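Local coordinates for formate-dependent phosphoribosylglycinamide formyltransferase (Mycobacterium tuberculosis H37Rv, PDB 6KHR), which belongs to the ATP-grasp superfamily, a group of multidomain enzymes named for a shared fold, and has two chains in its assembly, at residues A[144-148]-A[300-304]; A[345-349]-A[402-407]. All blocks are in the same frame, centred on the assembly; numbering follows the deposited sequence.

Interaction 1 of 2, residues A[144-148]-A[300-304]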
loop_
_atom_site.group_PDB
_atom_site.type_symbol
_atom_site.label_atom_id
_atom_site.label_comp_id
_atom_site.label_asym_id
_atom_site.label_seq_id
_atom_site.Cartn_x
_atom_site.Cartn_y
_atom_site.Cartn_z
ATOM N N LEU A 144 26.856 7.821 21.989
ATOM C CA LEU A 144 25.483 7.370 22.150
ATOM C C LEU A 144 25.366 6.459 23.371
ATOM O O LEU A 144 26.275 5.663 23.648
ATOM C CB LEU A 144 25.004 6.643 20.886
ATOM C CG LEU A 144 24.390 7.404 19.698
ATOM C CD1 LEU A 144 24.741 8.885 19.687
ATOM C CD2 LEU A 144 24.795 6.745 18.379
ATOM N N PRO A 145 24.257 6.549 24.110
ATOM C CA PRO A 145 24.093 5.728 25.314
ATOM C C PRO A 145 23.587 4.338 24.950
ATOM O O PRO A 145 22.620 4.187 24.202
ATOM C CB PRO A 145 23.041 6.498 26.123
ATOM C CG PRO A 145 22.158 7.118 25.054
ATOM C CD PRO A 145 23.066 7.389 23.854
ATOM N N THR A 146 24.302 3.355 25.421
ATOM C CA THR A 146 23.907 1.957 25.220
ATOM C C THR A 146 23.956 1.243 26.558
ATOM O O THR A 146 24.277 1.848 27.552
ATOM C CB THR A 146 24.900 1.230 24.322
ATOM O OG1 THR A 146 26.195 1.593 24.755
ATOM C CG2 THR A 146 24.823 1.665 22.889
ATOM N N ALA A 147 23.577 -0.018 26.550
ATOM C CA ALA A 147 23.709 -0.854 27.748
ATOM C C ALA A 147 25.182 -1.214 27.840
ATOM O O ALA A 147 25.802 -1.376 26.820
ATOM C CB ALA A 147 22.883 -2.090 27.583
ATOM N N PRO A 148 25.779 -1.271 29.032
ATOM C CA PRO A 148 27.179 -1.619 29.159
ATOM C C PRO A 148 27.521 -2.930 28.450
ATOM O O PRO A 148 26.881 -3.880 28.676
ATOM C CB PRO A 148 27.297 -1.757 30.666
ATOM C CG PRO A 148 26.338 -0.749 31.157
ATOM C CD PRO A 148 25.146 -0.952 30.276
ATOM N N GLU A 300 15.057 7.077 30.440
ATOM C CA GLU A 300 16.304 6.628 29.800
ATOM C C GLU A 300 16.079 5.993 28.447
ATOM O O GLU A 300 15.223 5.186 28.357
ATOM C CB GLU A 300 16.993 5.660 30.744
ATOM C CG GLU A 300 16.918 6.119 32.164
ATOM C CD GLU A 300 17.863 7.265 32.435
ATOM O OE1 GLU A 300 17.971 7.687 33.572
ATOM O OE2 GLU A 300 18.485 7.703 31.492
ATOM N N VAL A 301 16.906 6.355 27.475
ATOM C CA VAL A 301 16.829 5.782 26.146
ATOM C C VAL A 301 18.184 5.191 25.807
ATOM O O VAL A 301 19.221 5.826 26.040
ATOM C CB VAL A 301 16.392 6.829 25.111
ATOM C CG1 VAL A 301 16.290 6.197 23.721
ATOM C CG2 VAL A 301 15.048 7.428 25.546
ATOM N N TYR A 302 18.174 3.962 25.305
ATOM C CA TYR A 302 19.380 3.253 24.930
ATOM C C TYR A 302 19.341 2.927 23.449
ATOM O O TYR A 302 18.313 2.510 22.911
ATOM C CB TYR A 302 19.547 1.964 25.717
ATOM C CG TYR A 302 19.592 2.151 27.209
ATOM C CD1 TYR A 302 18.423 2.161 27.965
ATOM C CD2 TYR A 302 20.791 2.294 27.868
ATOM C CE1 TYR A 302 18.460 2.314 29.343
ATOM C CE2 TYR A 302 20.842 2.449 29.239
ATOM C CZ TYR A 302 19.674 2.455 29.975
ATOM O OH TYR A 302 19.733 2.607 31.344
ATOM N N PHE A 303 20.467 3.136 22.800
ATOM C CA PHE A 303 20.658 2.639 21.453
ATOM C C PHE A 303 20.829 1.126 21.484
ATOM O O PHE A 303 21.645 0.609 22.245
ATOM C CB PHE A 303 21.883 3.300 20.827
ATOM C CG PHE A 303 22.206 2.764 19.488
ATOM C CD1 PHE A 303 21.449 3.151 18.379
ATOM C CD2 PHE A 303 23.229 1.838 19.327
ATOM C CE1 PHE A 303 21.735 2.659 17.120
ATOM C CE2 PHE A 303 23.520 1.330 18.082
ATOM C CZ PHE A 303 22.775 1.748 16.965
ATOM N N ALA A 304 20.078 0.418 20.651
ATOM C CA ALA A 304 20.335 -1.010 20.505
ATOM C C ALA A 304 20.828 -1.404 19.126
ATOM O O ALA A 304 21.698 -2.274 19.028
ATOM C CB ALA A 304 19.086 -1.828 20.831
#
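Pro145 and Phe303 join the loop that follows helix 131-141 to strand 300-307, an outermost strand of the large antiparallel sheet in the ATP-grasp region. One backbone hydrogen bond makes the link: Phe303 N donates to Pro145 O over 2.8 Å. It is nearly straight, with an angle of 166° at the hydrogen. The same carbonyl oxygen, Pro145 O, also receives a CA-H...O contact from Tyr302 CA at 3.4 Å. Two neighbouring residues of the strand thus meet one acceptor. The pyrrolidine ring of Pro145 reaches the strand at CG, 3.4 Å from Val301 O.

Thr146 lies beside the outer edge of the strand. Its methyl CG2 comes to the ring edge of Phe303, 3.9 Å from CD2 and close to the ring plane. These side chains run side by side and point the same way. Phe303 holds CG anti to its own backbone N (chi1 175°), and the Phe303 side chain also touches Ala138 of helix 131-141. Thr146 O approaches the edge of the Tyr302 ring, 3.5 Å from CD2.

Behind the contact, Pro145 and Val301 both touch Ile276 of helix 267-284. The loop then enters strand 149-152 of a separate, smaller antiparallel sheet. The contact ties the lead-in to the small sheet to the edge of the large one, consistent with the two-subdomain layout of the ATP-grasp fold.

Interaction 2 of 2, residues A[345-349]-A[402-407]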
loop_
_atom_site.group_PDB
_atom_site.type_symbol
_atom_site.label_atom_id
_atom_site.label_comp_id
_atom_site.label_asym_id
_atom_site.label_seq_id
_atom_site.Cartn_x
_atom_site.Cartn_y
_atom_site.Cartn_z
ATOM N N PRO A 345 -3.989 5.853 14.988
ATOM C CA PRO A 345 -3.285 4.779 15.709
ATOM C C PRO A 345 -3.523 3.429 15.040
ATOM O O PRO A 345 -4.553 3.203 14.391
ATOM C CB PRO A 345 -3.891 4.829 17.120
ATOM C CG PRO A 345 -4.445 6.272 17.271
ATOM C CD PRO A 345 -4.889 6.649 15.854
ATOM N N GLY A 346 -2.555 2.514 15.183
ATOM C CA GLY A 346 -2.687 1.208 14.571
ATOM C C GLY A 346 -1.845 0.174 15.281
ATOM O O GLY A 346 -1.027 0.500 16.135
ATOM N N ALA A 347 -2.061 -1.089 14.921
ATOM C CA ALA A 347 -1.208 -2.165 15.412
ATOM C C ALA A 347 -1.073 -3.224 14.340
ATOM O O ALA A 347 -1.887 -3.321 13.420
ATOM C CB ALA A 347 -1.746 -2.814 16.696
ATOM N N ALA A 348 -0.037 -4.034 14.473
ATOM C CA ALA A 348 0.186 -5.088 13.505
ATOM C C ALA A 348 0.705 -6.325 14.213
ATOM O O ALA A 348 1.280 -6.266 15.301
ATOM C CB ALA A 348 1.168 -4.652 12.409
ATOM N N ARG A 349 0.512 -7.453 13.560
ATOM C CA ARG A 349 1.019 -8.713 14.062
ATOM C C ARG A 349 1.595 -9.452 12.874
ATOM O O ARG A 349 0.863 -9.762 11.927
ATOM C CB ARG A 349 -0.084 -9.515 14.750
ATOM C CG ARG A 349 -0.145 -9.214 16.225
ATOM C CD ARG A 349 -1.330 -9.821 16.909
ATOM N NE ARG A 349 -1.461 -9.260 18.247
ATOM C CZ ARG A 349 -1.117 -9.896 19.359
ATOM N NH1 ARG A 349 -0.650 -11.132 19.282
ATOM N NH2 ARG A 349 -1.267 -9.304 20.537
ATOM N N ALA A 402 -6.640 -0.615 18.898
ATOM C CA ALA A 402 -5.983 -1.099 17.696
ATOM C C ALA A 402 -5.199 -2.384 17.966
ATOM O O ALA A 402 -5.179 -3.292 17.123
ATOM C CB ALA A 402 -5.114 0.012 17.125
ATOM N N ARG A 403 -4.608 -2.514 19.153
ATOM C CA ARG A 403 -3.919 -3.763 19.472
ATOM C C ARG A 403 -4.902 -4.900 19.721
ATOM O O ARG A 403 -4.656 -6.039 19.301
ATOM C CB ARG A 403 -2.996 -3.577 20.674
ATOM C CG ARG A 403 -1.821 -2.690 20.369
ATOM C CD ARG A 403 -0.997 -2.426 21.578
ATOM N NE ARG A 403 -0.380 -3.656 22.062
ATOM C CZ ARG A 403 0.381 -3.727 23.148
ATOM N NH1 ARG A 403 0.622 -2.642 23.869
ATOM N NH2 ARG A 403 0.897 -4.884 23.517
ATOM N N GLU A 404 -6.033 -4.612 20.378
ATOM C CA GLU A 404 -7.001 -5.671 20.640
ATOM C C GLU A 404 -7.619 -6.193 19.340
ATOM O O GLU A 404 -7.793 -7.403 19.171
ATOM C CB GLU A 404 -8.073 -5.170 21.598
ATOM C CG GLU A 404 -8.856 -6.287 22.284
ATOM C CD GLU A 404 -10.236 -6.507 21.684
ATOM O OE1 GLU A 404 -11.045 -7.237 22.306
ATOM O OE2 GLU A 404 -10.520 -5.952 20.596
ATOM N N ARG A 405 -7.924 -5.296 18.402
ATOM C CA ARG A 405 -8.451 -5.721 17.107
ATOM C C ARG A 405 -7.438 -6.548 16.335
ATOM O O ARG A 405 -7.808 -7.529 15.669
ATOM C CB ARG A 405 -8.847 -4.508 16.279
ATOM C CG ARG A 405 -9.877 -3.671 16.887
ATOM C CD ARG A 405 -9.994 -2.340 16.180
ATOM N NE ARG A 405 -11.327 -1.819 16.436
ATOM C CZ ARG A 405 -11.797 -0.673 15.970
ATOM N NH1 ARG A 405 -11.039 0.082 15.197
ATOM N NH2 ARG A 405 -13.034 -0.299 16.264
ATOM N N ALA A 406 -6.162 -6.144 16.372
ATOM C CA ALA A 406 -5.144 -6.871 15.620
ATOM C C ALA A 406 -4.933 -8.252 16.205
ATOM O O ALA A 406 -4.750 -9.223 15.464
ATOM C CB ALA A 406 -3.833 -6.090 15.578
ATOM N N ARG A 407 -4.990 -8.373 17.530
ATOM C CA ARG A 407 -4.870 -9.702 18.111
ATOM C C ARG A 407 -6.075 -10.555 17.712
ATOM O O ARG A 407 -5.929 -11.757 17.462
ATOM C CB ARG A 407 -4.690 -9.569 19.618
ATOM C CG ARG A 407 -4.831 -10.819 20.424
ATOM C CD ARG A 407 -5.630 -10.520 21.682
ATOM N NE ARG A 407 -4.773 -10.207 22.819
ATOM C CZ ARG A 407 -4.419 -11.094 23.746
ATOM N NH1 ARG A 407 -4.857 -12.346 23.674
ATOM N NH2 ARG A 407 -3.629 -10.730 24.751
HETATM O O HOH W 1 -1.921 -6.735 18.498
#
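Arg349 of strand 346-351 and Arg407 of helix 399-413 lie side by side and point the same way, their guanidinium planes turned 46° apart. What covers one face of the Arg349 guanidinium is the start of the Arg407 side chain, with Arg407 CB 3.5 Å from Arg349 NE. The Arg349 chain is extended from CG to NE (chi2 172°), which takes its head across the helix, past Arg407 CA and CB. The Arg407 chain bends at chi2 and chi3, and Arg407 NE comes to 4.3 Å from Arg349 NH2, a close pair of like charges.

A water sits at the edge of the Arg349 guanidinium, in its plane. It accepts from Arg349 NE at 2.6 Å and donates to Arg403 O at 2.9 Å. Arg403 O also takes the helical hydrogen bond from Arg407 N, so two donors share it.

The rest of the contact is mostly small residues. Ala347 points at the helix, and its CB lies 4.0 Å from Ala406 CB. The aliphatic CG of Arg403 passes 3.7 Å from Ala347 CB. At the other end, Ala402 CB rests on Gly346 CA, 3.7 Å away. Strand and helix axes approach to 6.8 Å.

Arg403 forms a salt bridge with Glu258 and a cation-pi contact with Trp260. Arg349 has weak, long ion pairs with Glu256 and Glu258. These carboxylates probably offset the gathered positive charge, while the water bridges strand side chain and helix backbone without a direct hydrogen bond.

Overall arrangement
Both contacts reach the same large antiparallel sheet at separate places, their centres 28 Å apart and their nearest atoms about 17 Å apart. Interaction 1 lies on an outermost strand and is partly buried. Interaction 2 involves an inner strand, 346-351, flanked by 256-261 and 390-395, and is more buried, although Arg407 remains exposed. The elements differ too: a loop meets a strand in the first, a helix lies against one in the second. A direct backbone hydrogen bond joins 144-148 to 300-304. Between 345-349 and 402-407, alanine packing is combined with the long side chains of three arginines and a bridging water.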